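Local structure of phosphotriesterase family protein (Listeria monocytogenes serotype 4b str. H7858, 3PNZ) at residues L16-S21 and K316-N321; T127-T132 and V173-H178; T192-Q197 and P222-Q227. The protein probably hydrolyses phosphorylated sugar lactones as a zinc-dependent lactonase of the amidohydrolase superfamily. All blocks are in the same frame, centred on the assembly; numbering follows the deposited sequence.

Interaction 1: residues L16-S21 and K316-N321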
loop_
_atom_site.group_PDB
_atom_site.type_symbol
_atom_site.label_atom_id
_atom_site.label_comp_id
_atom_site.label_asym_id
_atom_site.label_seq_id
_atom_site.Cartn_x
_atom_site.Cartn_y
_atom_site.Cartn_z
ATOM N N LEU A 16 -13.140 -6.188 8.822
ATOM C CA LEU A 16 -11.899 -5.443 8.575
ATOM C C LEU A 16 -11.620 -4.408 9.677
ATOM O O LEU A 16 -10.493 -4.296 10.168
ATOM C CB LEU A 16 -11.936 -4.775 7.193
ATOM C CG LEU A 16 -10.584 -4.342 6.619
ATOM C CD1 LEU A 16 -9.750 -5.568 6.332
ATOM C CD2 LEU A 16 -10.793 -3.517 5.337
ATOM N N GLY A 17 -12.648 -3.660 10.068
ATOM C CA GLY A 17 -12.527 -2.662 11.110
ATOM C C GLY A 17 -11.580 -1.527 10.754
ATOM O O GLY A 17 -11.324 -1.269 9.572
ATOM N N PHE A 18 -11.066 -0.864 11.785
ATOM C CA PHE A 18 -10.205 0.304 11.629
ATOM C C PHE A 18 -8.899 -0.085 10.942
ATOM O O PHE A 18 -8.162 -0.939 11.432
ATOM C CB PHE A 18 -9.925 0.949 12.995
ATOM C CG PHE A 18 -9.279 2.294 12.898
ATOM C CD1 PHE A 18 -10.044 3.445 12.918
ATOM C CD2 PHE A 18 -7.907 2.404 12.774
ATOM C CE1 PHE A 18 -9.450 4.695 12.812
ATOM C CE2 PHE A 18 -7.307 3.647 12.674
ATOM C CZ PHE A 18 -8.081 4.792 12.691
ATOM N N THR A 19 -8.614 0.540 9.801
ATOM C CA THR A 19 -7.555 0.064 8.916
ATOM C C THR A 19 -6.595 1.171 8.484
ATOM O O THR A 19 -7.035 2.259 8.104
ATOM C CB THR A 19 -8.149 -0.537 7.608
ATOM O OG1 THR A 19 -8.988 -1.661 7.919
ATOM C CG2 THR A 19 -7.040 -0.995 6.656
ATOM N N TYR A 20 -5.299 0.880 8.542
ATOM C CA TYR A 20 -4.284 1.697 7.864
ATOM C C TYR A 20 -4.062 1.095 6.488
ATOM O O TYR A 20 -3.694 -0.071 6.378
ATOM C CB TYR A 20 -2.947 1.663 8.619
ATOM C CG TYR A 20 -2.847 2.496 9.886
ATOM C CD1 TYR A 20 -3.842 3.391 10.258
ATOM C CD2 TYR A 20 -1.731 2.386 10.702
ATOM C CE1 TYR A 20 -3.732 4.147 11.428
ATOM C CE2 TYR A 20 -1.608 3.136 11.866
ATOM C CZ TYR A 20 -2.603 4.015 12.224
ATOM O OH TYR A 20 -2.465 4.752 13.390
ATOM N N SER A 21 -4.243 1.894 5.444
ATOM C CA SER A 21 -4.305 1.377 4.075
ATOM C C SER A 21 -2.986 1.221 3.301
ATOM O O SER A 21 -2.998 0.695 2.195
ATOM C CB SER A 21 -5.281 2.215 3.245
ATOM O OG SER A 21 -6.611 2.037 3.696
ATOM N N LYS A 316 -15.444 6.789 7.514
ATOM C CA LYS A 316 -15.269 6.437 6.110
ATOM C C LYS A 316 -13.809 6.159 5.763
ATOM O O LYS A 316 -13.512 5.122 5.174
ATOM C CB LYS A 316 -15.863 7.505 5.188
ATOM C CG LYS A 316 -17.375 7.595 5.324
ATOM C CD LYS A 316 -18.014 8.419 4.245
ATOM C CE LYS A 316 -19.511 8.093 4.160
ATOM N NZ LYS A 316 -20.138 8.802 3.030
ATOM N N PHE A 317 -12.895 7.057 6.141
ATOM C CA PHE A 317 -11.504 6.897 5.716
ATOM C C PHE A 317 -10.863 5.614 6.253
ATOM O O PHE A 317 -10.058 4.987 5.562
ATOM C CB PHE A 317 -10.627 8.099 6.121
ATOM C CG PHE A 317 -11.123 9.424 5.611
ATOM C CD1 PHE A 317 -12.060 9.491 4.589
ATOM C CD2 PHE A 317 -10.655 10.605 6.165
ATOM C CE1 PHE A 317 -12.518 10.712 4.130
ATOM C CE2 PHE A 317 -11.105 11.833 5.702
ATOM C CZ PHE A 317 -12.037 11.886 4.691
ATOM N N PHE A 318 -11.196 5.236 7.486
ATOM C CA PHE A 318 -10.510 4.115 8.129
ATOM C C PHE A 318 -11.340 2.847 8.253
ATOM O O PHE A 318 -10.794 1.795 8.582
ATOM C CB PHE A 318 -9.995 4.513 9.516
ATOM C CG PHE A 318 -8.993 5.631 9.487
ATOM C CD1 PHE A 318 -7.658 5.369 9.208
ATOM C CD2 PHE A 318 -9.386 6.936 9.724
ATOM C CE1 PHE A 318 -6.721 6.393 9.179
ATOM C CE2 PHE A 318 -8.455 7.964 9.688
ATOM C CZ PHE A 318 -7.126 7.687 9.413
ATOM N N VAL A 319 -12.645 2.942 8.017
ATOM C CA VAL A 319 -13.493 1.752 8.122
ATOM C C VAL A 319 -14.267 1.466 6.838
ATOM O O VAL A 319 -14.011 0.466 6.179
ATOM C CB VAL A 319 -14.483 1.831 9.304
ATOM C CG1 VAL A 319 -15.314 0.544 9.370
ATOM C CG2 VAL A 319 -13.743 2.064 10.611
ATOM N N ASP A 320 -15.200 2.339 6.475
ATOM C CA ASP A 320 -16.078 2.062 5.335
ATOM C C ASP A 320 -15.317 1.956 4.013
ATOM O O ASP A 320 -15.521 1.019 3.252
ATOM C CB ASP A 320 -17.178 3.117 5.214
ATOM C CG ASP A 320 -18.077 3.173 6.439
ATOM O OD1 ASP A 320 -18.090 2.201 7.215
ATOM O OD2 ASP A 320 -18.766 4.195 6.624
ATOM N N ASN A 321 -14.425 2.913 3.756
ATOM C CA ASN A 321 -13.710 2.946 2.479
ATOM C C ASN A 321 -12.748 1.763 2.283
ATOM O O ASN A 321 -12.753 1.133 1.225
ATOM C CB ASN A 321 -13.018 4.315 2.262
ATOM C CG ASN A 321 -14.017 5.472 2.197
ATOM O OD1 ASN A 321 -15.237 5.262 2.200
ATOM N ND2 ASN A 321 -13.506 6.698 2.112
HETATM O O HOH W 1 -13.050 -1.761 7.465
HETATM O O HOH W 2 -7.497 4.095 5.325
#
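Two first torsions set up the aromatic pair. Phe18 holds CG anti to its backbone N (chi1 -169°), whereas Phe318 holds CG anti to its carbonyl carbon (chi1 -61°), so that the two side chains run side by side and point the same way. Their planes are only 11° from parallel, but they are slid so far that the rings barely overlap: Phe18 CZ lies over one face of the Phe318 ring, toward its rim, and in return Phe318 CB sits over a face of the Phe18 ring. That methylene makes a CH-pi contact, 3.7 Å from the Phe18 centroid, and Phe318 CB stands a tight 3.3 Å from Phe18 CE1. At the edge of the Phe318 ring, in its plane, the carbonyl oxygen of Thr19 lies 3.4 Å from Phe318 CD1.

The pair joins the beginning of strand 19-23, the first strand of the TIM barrel, to helix 310-325, the last helix, and so brings the two ends of the amidohydrolase fold together. The helix makes a wider pi-type turn at 316-320, where Asn321 N bonds to Lys316 O. The Phe318 carbonyl points across to the strand and accepts from Thr19 N (2.8 Å to Phe318 O), in the carbonyl plane though bent at the hydrogen. The same oxygen also receives a CA-H contact from Phe18.

Gly17 O comes within 3.3 Å of Phe318 O, two acceptors with no proton between them. Thr19 OG1 donates to Gly17 O from above the carbonyl plane, and a water donates to both Gly17 O and Val319 O. A second water is held between Ser21 OG and Phe317 O, donating to the carbonyl. Phe318 also packs on Ile291 and Trp295 of helix 289-305.

Interaction 2: residues T127-T132 and V173-H178. With PO4 (phosphate ion), chain M.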
loop_
_atom_site.group_PDB
_atom_site.type_symbol
_atom_site.label_atom_id
_atom_site.label_comp_id
_atom_site.label_asym_id
_atom_site.label_seq_id
_atom_site.Cartn_x
_atom_site.Cartn_y
_atom_site.Cartn_z
ATOM N N THR A 127 8.343 -13.254 -19.810
ATOM C CA THR A 127 7.200 -12.788 -20.588
ATOM C C THR A 127 6.157 -12.193 -19.651
ATOM O O THR A 127 6.089 -12.558 -18.483
ATOM C CB THR A 127 6.529 -13.927 -21.373
ATOM O OG1 THR A 127 5.993 -14.882 -20.451
ATOM C CG2 THR A 127 7.530 -14.615 -22.296
ATOM N N THR A 128 5.338 -11.292 -20.177
ATOM C CA THR A 128 4.265 -10.697 -19.392
ATOM C C THR A 128 3.407 -11.792 -18.748
ATOM O O THR A 128 3.048 -11.703 -17.574
ATOM C CB THR A 128 3.393 -9.750 -20.248
ATOM O OG1 THR A 128 4.225 -8.758 -20.866
ATOM C CG2 THR A 128 2.353 -9.053 -19.394
ATOM N N ASP A 129 3.105 -12.842 -19.506
ATOM C CA ASP A 129 2.237 -13.902 -18.991
ATOM C C ASP A 129 2.865 -14.643 -17.814
ATOM O O ASP A 129 2.174 -15.027 -16.870
ATOM C CB ASP A 129 1.844 -14.873 -20.107
ATOM C CG ASP A 129 0.881 -14.251 -21.108
ATOM O OD1 ASP A 129 0.386 -13.128 -20.853
ATOM O OD2 ASP A 129 0.620 -14.886 -22.153
ATOM N N LYS A 130 4.177 -14.834 -17.863
ATOM C CA LYS A 130 4.878 -15.480 -16.763
ATOM C C LYS A 130 4.965 -14.564 -15.544
ATOM O O LYS A 130 4.941 -15.028 -14.410
ATOM C CB LYS A 130 6.270 -15.938 -17.202
ATOM C CG LYS A 130 6.247 -17.192 -18.071
ATOM C CD LYS A 130 5.704 -18.371 -17.281
ATOM C CE LYS A 130 5.564 -19.621 -18.144
ATOM N NZ LYS A 130 4.920 -20.732 -17.385
ATOM N N LEU A 131 5.070 -13.258 -15.772
ATOM C CA LEU A 131 5.016 -12.319 -14.658
ATOM C C LEU A 131 3.627 -12.355 -14.016
ATOM O O LEU A 131 3.496 -12.317 -12.790
ATOM C CB LEU A 131 5.400 -10.900 -15.109
ATOM C CG LEU A 131 6.879 -10.716 -15.482
ATOM C CD1 LEU A 131 7.131 -9.297 -16.022
ATOM C CD2 LEU A 131 7.790 -11.014 -14.297
ATOM N N THR A 132 2.594 -12.446 -14.844
ATOM C CA THR A 132 1.238 -12.596 -14.336
ATOM C C THR A 132 1.139 -13.845 -13.453
ATOM O O THR A 132 0.609 -13.787 -12.353
ATOM C CB THR A 132 0.218 -12.665 -15.476
ATOM O OG1 THR A 132 0.207 -11.414 -16.183
ATOM C CG2 THR A 132 -1.187 -12.961 -14.932
ATOM N N VAL A 173 0.105 -7.168 -13.893
ATOM C CA VAL A 173 -0.720 -7.046 -12.694
ATOM C C VAL A 173 -2.208 -6.932 -13.025
ATOM O O VAL A 173 -3.046 -7.539 -12.352
ATOM C CB VAL A 173 -0.255 -5.856 -11.834
ATOM C CG1 VAL A 173 -1.268 -5.544 -10.748
ATOM C CG2 VAL A 173 1.108 -6.169 -11.237
ATOM N N ALA A 174 -2.537 -6.172 -14.071
ATOM C CA ALA A 174 -3.919 -6.079 -14.529
ATOM C C ALA A 174 -4.450 -7.475 -14.864
ATOM O O ALA A 174 -5.557 -7.854 -14.482
ATOM C CB ALA A 174 -4.025 -5.156 -15.735
ATOM N N ARG A 175 -3.634 -8.247 -15.563
ATOM C CA ARG A 175 -4.043 -9.586 -15.962
ATOM C C ARG A 175 -4.125 -10.528 -14.762
ATOM O O ARG A 175 -4.966 -11.432 -14.736
ATOM C CB ARG A 175 -3.130 -10.093 -17.074
ATOM C CG ARG A 175 -3.283 -9.232 -18.329
ATOM C CD ARG A 175 -2.181 -9.457 -19.344
ATOM N NE ARG A 175 -2.163 -8.377 -20.325
ATOM C CZ ARG A 175 -1.347 -8.336 -21.376
ATOM N NH1 ARG A 175 -0.484 -9.323 -21.586
ATOM N NH2 ARG A 175 -1.401 -7.308 -22.217
ATOM N N ALA A 176 -3.287 -10.299 -13.755
ATOM C CA ALA A 176 -3.393 -11.057 -12.508
ATOM C C ALA A 176 -4.699 -10.709 -11.803
ATOM O O ALA A 176 -5.329 -11.571 -11.188
ATOM C CB ALA A 176 -2.191 -10.801 -11.598
ATOM N N HIS A 177 -5.119 -9.447 -11.886
ATOM C CA HIS A 177 -6.426 -9.102 -11.345
ATOM C C HIS A 177 -7.538 -9.872 -12.059
ATOM O O HIS A 177 -8.468 -10.372 -11.425
ATOM C CB HIS A 177 -6.754 -7.618 -11.449
ATOM C CG HIS A 177 -8.218 -7.356 -11.294
ATOM N ND1 HIS A 177 -8.828 -7.275 -10.061
ATOM C CD2 HIS A 177 -9.207 -7.251 -12.213
ATOM C CE1 HIS A 177 -10.127 -7.100 -10.228
ATOM N NE2 HIS A 177 -10.383 -7.086 -11.524
ATOM N N HIS A 178 -7.472 -9.936 -13.382
ATOM C CA HIS A 178 -8.536 -10.625 -14.114
ATOM C C HIS A 178 -8.668 -12.081 -13.661
ATOM O O HIS A 178 -9.777 -12.617 -13.591
ATOM C CB HIS A 178 -8.332 -10.532 -15.620
ATOM C CG HIS A 178 -8.684 -9.192 -16.185
ATOM N ND1 HIS A 178 -9.933 -8.632 -16.032
ATOM C CD2 HIS A 178 -7.958 -8.304 -16.903
ATOM C CE1 HIS A 178 -9.962 -7.456 -16.629
ATOM N NE2 HIS A 178 -8.779 -7.235 -17.170
HETATM P P PO4 M . 5.593 -9.995 -23.957
HETATM O O1 PO4 M . 4.170 -10.491 -24.106
HETATM O O2 PO4 M . 5.600 -8.483 -23.887
HETATM O O3 PO4 M . 6.420 -10.435 -25.142
HETATM O O4 PO4 M . 6.186 -10.569 -22.696
#
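Van der Waals contact is made chiefly by Thr132, which lies closest to the partner helix, its CA 5.2 Å from Ala176 CA. Its methyl, CG2, is anti to the backbone N and rests against the backbone of helix 173-178, 3.6 Å from Ala176 N, with the Ala176 methyl alongside. Nearer the start of its helix, Thr128 offers CG2 to the guanidinium of Arg175, 3.6 Å from NH1. The two side chains cross at about a right angle.

Charge adds little across the interface. Arg175 is extended from CG to NE and reaches over the first turn of the other helix, where Arg175 NH1 and Asp129 OD1 form a long salt bridge of 4.0 Å. The carboxylate oxygen lies near the guanidinium plane, at its edge, but the two flat groups are turned 61° apart. The main ionic partner of Arg175 is Glu204, which pairs with NE; the Asp129 pair is a long addition.

Among the hydrogen bonds, Thr132 OG1 has the carbonyl oxygens of Thr128 and Ala172 within reach of its one proton, the latter belonging to the opposing helix 164-180. Thr127 is the N-cap: its OG1, in the crowded position between N and the carbonyl carbon, accepts from Lys130 N at 3.2 Å. The exposed helix start also receives a phosphate ion, probably from the crystallisation liquor. Thr128 N donates to its O4 at 2.8 Å, nearly straight at 163°, while the approach of Thr128 OG1 to the phosphate is weak. An anion at this place is consistent with the positive end of a helix dipole.

The short segments cross at -53°, their axes 8.8 Å apart, a close meeting of two helices in the outer, helical layer of the TIM barrel.

Interaction 3: residues T192-Q197 and P222-Q227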
loop_
_atom_site.group_PDB
_atom_site.type_symbol
_atom_site.label_atom_id
_atom_site.label_comp_id
_atom_site.label_asym_id
_atom_site.label_seq_id
_atom_site.Cartn_x
_atom_site.Cartn_y
_atom_site.Cartn_z
ATOM N N THR A 192 2.870 11.413 -9.195
ATOM C CA THR A 192 2.762 11.621 -10.636
ATOM C C THR A 192 2.275 10.386 -11.407
ATOM O O THR A 192 2.371 9.253 -10.932
ATOM C CB THR A 192 4.112 12.062 -11.240
ATOM O OG1 THR A 192 5.049 10.981 -11.150
ATOM C CG2 THR A 192 4.664 13.277 -10.494
ATOM N N MET A 193 1.738 10.646 -12.595
ATOM C CA MET A 193 1.426 9.632 -13.603
ATOM C C MET A 193 0.131 8.861 -13.348
ATOM O O MET A 193 -0.133 7.866 -14.019
ATOM C CB MET A 193 2.592 8.661 -13.806
ATOM C CG MET A 193 3.914 9.355 -14.170
ATOM S SD MET A 193 3.770 10.525 -15.563
ATOM C CE MET A 193 3.629 9.397 -16.937
ATOM N N ALA A 194 -0.694 9.329 -12.415
ATOM C CA ALA A 194 -1.946 8.608 -12.150
ATOM C C ALA A 194 -2.817 8.473 -13.397
ATOM O O ALA A 194 -3.372 7.406 -13.660
ATOM C CB ALA A 194 -2.727 9.258 -11.017
ATOM N N LEU A 195 -2.950 9.549 -14.169
ATOM C CA LEU A 195 -3.822 9.499 -15.335
ATOM C C LEU A 195 -3.285 8.562 -16.411
ATOM O O LEU A 195 -4.060 7.918 -17.125
ATOM C CB LEU A 195 -4.058 10.898 -15.897
ATOM C CG LEU A 195 -4.738 11.860 -14.921
ATOM C CD1 LEU A 195 -4.789 13.260 -15.538
ATOM C CD2 LEU A 195 -6.132 11.366 -14.544
ATOM N N GLU A 196 -1.960 8.490 -16.528
ATOM C CA GLU A 196 -1.347 7.574 -17.480
ATOM C C GLU A 196 -1.454 6.113 -17.023
ATOM O O GLU A 196 -1.650 5.218 -17.852
ATOM C CB GLU A 196 0.105 7.957 -17.762
ATOM C CG GLU A 196 0.232 9.280 -18.533
ATOM C CD GLU A 196 0.039 10.509 -17.660
ATOM O OE1 GLU A 196 -0.018 10.381 -16.420
ATOM O OE2 GLU A 196 -0.043 11.625 -18.217
ATOM N N GLN A 197 -1.323 5.873 -15.719
ATOM C CA GLN A 197 -1.575 4.543 -15.174
ATOM C C GLN A 197 -2.993 4.129 -15.538
ATOM O O GLN A 197 -3.232 3.012 -15.995
ATOM C CB GLN A 197 -1.450 4.534 -13.655
ATOM C CG GLN A 197 -0.029 4.700 -13.131
ATOM C CD GLN A 197 0.025 4.573 -11.624
ATOM O OE1 GLN A 197 -1.008 4.510 -10.954
ATOM N NE2 GLN A 197 1.234 4.531 -11.080
ATOM N N PRO A 222 -5.732 20.278 -6.686
ATOM C CA PRO A 222 -7.180 19.998 -6.691
ATOM C C PRO A 222 -7.707 19.522 -8.043
ATOM O O PRO A 222 -8.527 18.605 -8.094
ATOM C CB PRO A 222 -7.806 21.356 -6.368
ATOM C CG PRO A 222 -6.723 22.148 -5.733
ATOM C CD PRO A 222 -5.438 21.673 -6.315
ATOM N N TYR A 223 -7.257 20.154 -9.123
ATOM C CA TYR A 223 -7.731 19.822 -10.461
ATOM C C TYR A 223 -7.343 18.393 -10.828
ATOM O O TYR A 223 -8.173 17.609 -11.296
ATOM C CB TYR A 223 -7.160 20.810 -11.473
ATOM C CG TYR A 223 -7.683 20.656 -12.878
ATOM C CD1 TYR A 223 -8.678 21.499 -13.367
ATOM C CD2 TYR A 223 -7.177 19.681 -13.727
ATOM C CE1 TYR A 223 -9.153 21.369 -14.659
ATOM C CE2 TYR A 223 -7.644 19.550 -15.026
ATOM C CZ TYR A 223 -8.625 20.395 -15.484
ATOM O OH TYR A 223 -9.077 20.252 -16.773
ATOM N N TYR A 224 -6.074 18.064 -10.608
ATOM C CA TYR A 224 -5.564 16.709 -10.809
ATOM C C TYR A 224 -6.283 15.703 -9.914
ATOM O O TYR A 224 -6.715 14.650 -10.381
ATOM C CB TYR A 224 -4.061 16.713 -10.519
ATOM C CG TYR A 224 -3.346 15.376 -10.531
ATOM C CD1 TYR A 224 -3.273 14.606 -11.689
ATOM C CD2 TYR A 224 -2.675 14.922 -9.396
ATOM C CE1 TYR A 224 -2.569 13.392 -11.707
ATOM C CE2 TYR A 224 -1.972 13.724 -9.406
ATOM C CZ TYR A 224 -1.920 12.971 -10.558
ATOM O OH TYR A 224 -1.193 11.796 -10.542
ATOM N N HIS A 225 -6.423 16.018 -8.630
ATOM C CA HIS A 225 -7.118 15.100 -7.724
ATOM C C HIS A 225 -8.548 14.811 -8.196
ATOM O O HIS A 225 -8.995 13.665 -8.164
ATOM C CB HIS A 225 -7.130 15.651 -6.303
ATOM C CG HIS A 225 -5.861 15.398 -5.558
ATOM N ND1 HIS A 225 -5.649 15.857 -4.278
ATOM C CD2 HIS A 225 -4.740 14.726 -5.910
ATOM C CE1 HIS A 225 -4.455 15.469 -3.867
ATOM N NE2 HIS A 225 -3.882 14.783 -4.840
ATOM N N LYS A 226 -9.244 15.850 -8.652
ATOM C CA LYS A 226 -10.609 15.680 -9.157
ATOM C C LYS A 226 -10.647 14.851 -10.446
ATOM O O LYS A 226 -11.556 14.034 -10.642
ATOM C CB LYS A 226 -11.281 17.040 -9.367
ATOM C CG LYS A 226 -12.696 16.946 -9.941
ATOM C CD LYS A 226 -13.484 18.232 -9.681
ATOM C CE LYS A 226 -14.935 18.080 -10.130
ATOM N NZ LYS A 226 -15.707 19.337 -9.923
ATOM N N GLN A 227 -9.665 15.052 -11.329
ATOM C CA GLN A 227 -9.551 14.215 -12.524
ATOM C C GLN A 227 -9.426 12.745 -12.140
ATOM O O GLN A 227 -10.068 11.875 -12.730
ATOM C CB GLN A 227 -8.328 14.599 -13.357
ATOM C CG GLN A 227 -8.433 15.873 -14.175
ATOM C CD GLN A 227 -7.114 16.152 -14.887
ATOM O OE1 GLN A 227 -6.084 16.354 -14.240
ATOM N NE2 GLN A 227 -7.136 16.145 -16.215
#
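Tyr224 spans the gap between two consecutive outer helices of the TIM barrel, 194-203 and 222-229, each of which follows a strand in the repeating beta-alpha order. From CB the side chain sets out with CG anti to the backbone N (chi1 174°), a direction that carries the ring away from its own helix toward the beginning of the other. Along the ring, CE1 is the first atom to meet the partner, lying 4.2 Å from Leu195 CG, and the Leu195 side chain slides past the ring in the opposite direction. One atom further, Tyr224 CZ comes 3.8 Å from Ala194 CB, which approaches obliquely. At the tip, Tyr224 OH reaches the first turn of helix 194-203 and accepts a hydrogen bond from Ala194 N, 3.1 Å away and moderately bent at 147°.

The hydroxyl therefore works in two directions: it receives the N-H at the helix start, and it is also hydrogen-bonded to Gly191 O, in the loop leading into that helix. Two bonds to neighbouring parts of the backbone fix where the ring ends. Met193 occupies the N-cap position, and its carbonyl accepts from Gln197 N.

Beside the tyrosine, Leu195 makes a further large share of the contact. Its CD2 nears Gln227 CB at 4.1 Å, and Val228, one residue further along helix 222-229, touches both Leu195 and Ala194. Gln227, extended beyond CG, crosses Leu195 at about a right angle and lays its amide end against the leucine, with Gln227 OE1 3.6 Å from Leu195 CD1. Tightest of all is the tyrosine tip, where Tyr224 OH stands 3.0 Å from Ala194 CB.

From the N terminus, the chain enters interaction 1 at 16-21, but that contact closes only when helix 310-325 returns, enclosing almost the whole barrel in one loop of 294 residues. Interactions 2 and 3 are both nested within it. They follow in series: helix 128-140 meets helix 164-180 around the fourth strand, 150-152, and that loop is closed before 192-197 opens the next, which ends at 222-227 after strand 211-213. None crosses another, and none touches: nearest atoms of interactions 2 and 3 are about 8 Å apart. Interaction 1 thus joins the barrel's ends, whereas the other two tie helices of its outer layer locally.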